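Local structure of SA0254 protein (2OOI) at the interface of chains A and B. The protein is of unknown function but carries a UTRA domain, the effector-binding module of GntR/HutC-type transcription regulators, and probably senses a small molecule. Sequence-based numbering; all coordinates share one arbitrary frame. Chains: chain A/B, SA0254 protein.

The interface of chains A and B. Residues chain A 5-8, 101-104; chain B 157-161.
An intermolecular antiparallel beta-ladder joins the UTRA domains here: the C-terminal strand 156-160 of chain B adds to strand 99-110 of chain A. The two-fold symmetry of the whole interface repeats this strand pairing with the chains reversed, an arrangement compatible with a dimer, although the structure alone does not prove the oligomer in solution. The register places A:Ile104 opposite B:Ile158, A:Asp103 opposite B:Pro159 and A:Ser102 opposite B:Ser160. In the first pair, A:Ile104 N donates a nearly straight hydrogen bond to B:Ile158 O at 2.8 Å, and B:Ile158 N returns the bond to A:Ile104 O; both donors lie in the carbonyl planes. The Ser-Ser pair is less regular. A:Ser102 N reaches B:Ser160 O at 3.0 Å from above the carbonyl plane, whereas B:Ser160 N meets A:Ser102 O almost along the C=O axis but at only 133° at H, so the bond is clearly bent.

Side chains add contacts on opposite faces of the ladder. B:Tyr157 has CG anti to its backbone N (chi1 174°), and its phenol OH donates to carboxylate oxygen A:Asp103 OD1 at 2.6 Å. That oxygen sits at the ring edge, in plane, while the hydroxyl meets it from above the carboxylate plane; the two flat groups are turned 45° apart. B:Pro159 N lies over one ring face, toward the rim. On the other face, A:Ile104 and B:Ile158 run side by side in the same direction, with A:Ile104 CB 3.9 Å from B:Ile158 CB. The B:Ile158 and A:Val5 side chains cross obliquely, B:Ile158 CD1 touching A:Val5 CG1 at 3.9 Å. B:Ser160 OG, anti to its backbone N, hydrogen-bonds A:Thr8 OG1 at 2.7 Å. A:Thr8 OG1 in turn bonds the hydroxyl A:Ser102 OG at 2.9 Å, so the loop residue links both strands through side-chain hydroxyls.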
ATOM      1  N   VAL A   5       6.289   2.807  -3.176  1.00 88.03           N
ATOM      2  CA  VAL A   5       6.608   1.648  -2.326  1.00 88.50           C
ATOM      3  C   VAL A   5       7.363   0.509  -3.017  1.00 89.03           C
ATOM      4  O   VAL A   5       8.047  -0.248  -2.350  1.00 89.12           O
ATOM      5  CB  VAL A   5       5.319   0.987  -1.718  1.00 88.55           C
ATOM      6  CG1 VAL A   5       5.661   0.290  -0.423  1.00 88.54           C
ATOM      7  CG2 VAL A   5       4.199   2.007  -1.481  1.00 88.07           C
ATOM      8  N   PHE A   6       7.226   0.406  -4.334  1.00 90.03           N
ATOM      9  CA  PHE A   6       7.723  -0.753  -5.068  1.00 90.21           C
ATOM     10  C   PHE A   6       9.185  -1.031  -4.735  1.00 90.51           C
ATOM     11  O   PHE A   6       9.503  -2.026  -4.084  1.00 90.85           O
ATOM     12  CB  PHE A   6       7.557  -0.545  -6.575  1.00 90.47           C
ATOM     13  CG  PHE A   6       6.996  -1.738  -7.293  1.00 90.58           C
ATOM     14  CD1 PHE A   6       6.147  -2.618  -6.643  1.00 90.62           C
ATOM     15  CD2 PHE A   6       7.317  -1.980  -8.618  1.00 91.49           C
ATOM     16  CE1 PHE A   6       5.628  -3.717  -7.301  1.00 90.49           C
ATOM     17  CE2 PHE A   6       6.801  -3.078  -9.281  1.00 91.23           C
ATOM     18  CZ  PHE A   6       5.956  -3.947  -8.622  1.00 90.79           C
ATOM     19  N   LYS A   7      10.068  -0.146  -5.185  1.00 90.56           N
ATOM     20  CA  LYS A   7      11.100   0.414  -4.320  1.00 90.58           C
ATOM     21  C   LYS A   7      11.307  -0.448  -3.078  1.00 90.50           C
ATOM     22  O   LYS A   7      10.542  -0.363  -2.118  1.00 90.09           O
ATOM     23  CB  LYS A   7      10.740   1.844  -3.914  1.00 90.59           C
ATOM     24  CG  LYS A   7      11.765   2.884  -4.334  1.00 90.45           C
ATOM     25  CD  LYS A   7      11.594   3.270  -5.794  1.00 90.36           C
ATOM     26  CE  LYS A   7      11.982   4.720  -6.033  1.00 90.00           C
ATOM     27  NZ  LYS A   7      11.500   5.216  -7.351  1.00 89.24           N
ATOM     28  N   THR A   8      12.345  -1.277  -3.106  1.00 90.53           N
ATOM     29  CA  THR A   8      13.234  -1.428  -1.960  1.00 90.73           C
ATOM     30  C   THR A   8      14.336  -0.374  -1.974  1.00 90.77           C
ATOM     31  O   THR A   8      15.454  -0.637  -2.417  1.00 90.45           O
ATOM     32  CB  THR A   8      13.876  -2.828  -1.926  1.00 90.71           C
ATOM     33  OG1 THR A   8      12.850  -3.828  -1.915  1.00 91.06           O
ATOM     34  CG2 THR A   8      14.745  -2.985  -0.688  1.00 90.13           C
ATOM     35  N   PHE A 101      16.352  -7.818  -2.013  1.00 55.80           N
ATOM     36  CA  PHE A 101      14.903  -7.696  -2.029  1.00 55.48           C
ATOM     37  C   PHE A 101      14.357  -7.362  -0.650  1.00 55.25           C
ATOM     38  O   PHE A 101      15.132  -7.293   0.327  1.00 55.19           O
ATOM     39  CB  PHE A 101      14.293  -9.002  -2.518  1.00 55.70           C
ATOM     40  CG  PHE A 101      14.604 -10.180  -1.644  1.00 56.18           C
ATOM     41  CD1 PHE A 101      13.690 -10.631  -0.704  1.00 57.04           C
ATOM     42  CD2 PHE A 101      15.801 -10.850  -1.766  1.00 56.00           C
ATOM     43  CE1 PHE A 101      13.970 -11.738   0.095  1.00 55.51           C
ATOM     44  CE2 PHE A 101      16.073 -11.947  -0.975  1.00 55.57           C
ATOM     45  CZ  PHE A 101      15.151 -12.387  -0.047  1.00 55.42           C
ATOM     46  N   SER A 102      13.029  -7.165  -0.590  1.00 54.56           N
ATOM     47  CA  SER A 102      12.316  -6.851   0.657  1.00 54.11           C
ATOM     48  C   SER A 102      10.855  -7.281   0.629  1.00 54.23           C
ATOM     49  O   SER A 102      10.202  -7.270  -0.425  1.00 53.61           O
ATOM     50  CB  SER A 102      12.399  -5.349   0.980  1.00 54.13           C
ATOM     51  OG  SER A 102      11.328  -4.592   0.452  1.00 51.84           O
ATOM     52  N   ASP A 103      10.363  -7.677   1.805  1.00 54.36           N
ATOM     53  CA  ASP A 103       8.951  -7.987   2.017  1.00 54.17           C
ATOM     54  C   ASP A 103       8.289  -6.813   2.732  1.00 54.38           C
ATOM     55  O   ASP A 103       8.814  -6.346   3.762  1.00 54.23           O
ATOM     56  CB  ASP A 103       8.810  -9.245   2.865  1.00 54.20           C
ATOM     57  CG  ASP A 103       9.213 -10.491   2.116  1.00 54.32           C
ATOM     58  OD1 ASP A 103       8.922 -10.589   0.906  1.00 56.61           O
ATOM     59  OD2 ASP A 103       9.838 -11.368   2.732  1.00 54.76           O
ATOM     60  N   ILE A 104       7.169  -6.330   2.179  1.00 53.68           N
ATOM     61  CA  ILE A 104       6.412  -5.239   2.780  1.00 53.86           C
ATOM     62  C   ILE A 104       5.040  -5.725   3.251  1.00 54.14           C
ATOM     63  O   ILE A 104       4.311  -6.330   2.475  1.00 54.74           O
ATOM     64  CB  ILE A 104       6.189  -4.093   1.769  1.00 53.88           C
ATOM     65  CG1 ILE A 104       7.517  -3.428   1.375  1.00 54.24           C
ATOM     66  CG2 ILE A 104       5.252  -3.061   2.337  1.00 53.20           C
ATOM     67  CD1 ILE A 104       7.399  -2.438   0.236  1.00 52.59           C
TER
ATOM     68  N   TYR B 157       0.242  -6.860   1.269  1.00 64.72           N
ATOM     69  CA  TYR B 157       1.580  -7.429   1.092  1.00 65.07           C
ATOM     70  C   TYR B 157       2.200  -6.939  -0.201  1.00 65.55           C
ATOM     71  O   TYR B 157       1.529  -6.888  -1.218  1.00 65.76           O
ATOM     72  CB  TYR B 157       1.527  -8.961   1.092  1.00 65.60           C
ATOM     73  CG  TYR B 157       2.860  -9.590   0.756  1.00 65.92           C
ATOM     74  CD1 TYR B 157       3.961  -9.443   1.616  1.00 67.16           C
ATOM     75  CD2 TYR B 157       3.046 -10.301  -0.439  1.00 67.31           C
ATOM     76  CE1 TYR B 157       5.221 -10.000   1.301  1.00 66.78           C
ATOM     77  CE2 TYR B 157       4.304 -10.869  -0.768  1.00 67.33           C
ATOM     78  CZ  TYR B 157       5.386 -10.712   0.111  1.00 67.04           C
ATOM     79  OH  TYR B 157       6.616 -11.256  -0.196  1.00 66.20           O
ATOM     80  N   ILE B 158       3.471  -6.547  -0.168  1.00 66.14           N
ATOM     81  CA  ILE B 158       4.215  -6.317  -1.410  1.00 66.73           C
ATOM     82  C   ILE B 158       5.515  -7.110  -1.394  1.00 67.51           C
ATOM     83  O   ILE B 158       6.276  -7.036  -0.427  1.00 67.57           O
ATOM     84  CB  ILE B 158       4.575  -4.863  -1.644  1.00 66.61           C
ATOM     85  CG1 ILE B 158       3.317  -3.998  -1.662  1.00 67.25           C
ATOM     86  CG2 ILE B 158       5.332  -4.725  -2.961  1.00 66.23           C
ATOM     87  CD1 ILE B 158       3.585  -2.559  -2.109  1.00 67.23           C
ATOM     88  N   PRO B 159       5.765  -7.888  -2.463  1.00 68.30           N
ATOM     89  CA  PRO B 159       7.025  -8.579  -2.597  1.00 68.19           C
ATOM     90  C   PRO B 159       7.944  -7.688  -3.422  1.00 68.68           C
ATOM     91  O   PRO B 159       7.929  -7.753  -4.641  1.00 69.39           O
ATOM     92  CB  PRO B 159       6.631  -9.843  -3.342  1.00 68.06           C
ATOM     93  CG  PRO B 159       5.463  -9.415  -4.206  1.00 68.24           C
ATOM     94  CD  PRO B 159       4.881  -8.165  -3.614  1.00 68.30           C
ATOM     95  N   SER B 160       8.714  -6.842  -2.742  1.00 69.06           N
ATOM     96  CA  SER B 160       9.539  -5.806  -3.377  1.00 69.04           C
ATOM     97  C   SER B 160      10.949  -6.307  -3.773  1.00 69.37           C
ATOM     98  O   SER B 160      11.486  -7.247  -3.163  1.00 68.71           O
ATOM     99  CB  SER B 160       9.613  -4.591  -2.432  1.00 68.92           C
ATOM    100  OG  SER B 160      10.411  -3.543  -2.936  1.00 68.15           O
ATOM    101  N   LYS B 161      11.520  -5.669  -4.804  1.00 69.88           N
ATOM    102  CA  LYS B 161      12.817  -6.054  -5.364  1.00 70.30           C
ATOM    103  C   LYS B 161      13.666  -4.846  -5.742  1.00 70.28           C
ATOM    104  O   LYS B 161      14.897  -4.894  -5.596  1.00 70.47           O
ATOM    105  CB  LYS B 161      12.645  -6.994  -6.577  1.00 70.96           C
ATOM    106  CG  LYS B 161      12.067  -8.404  -6.281  1.00 72.96           C
ATOM    107  CD  LYS B 161      11.932  -9.311  -7.549  1.00 74.34           C
ATOM    108  CE  LYS B 161      11.333 -10.720  -7.224  1.00 73.94           C
ATOM    109  NZ  LYS B 161      11.195 -11.585  -8.453  1.00 73.43           N
TER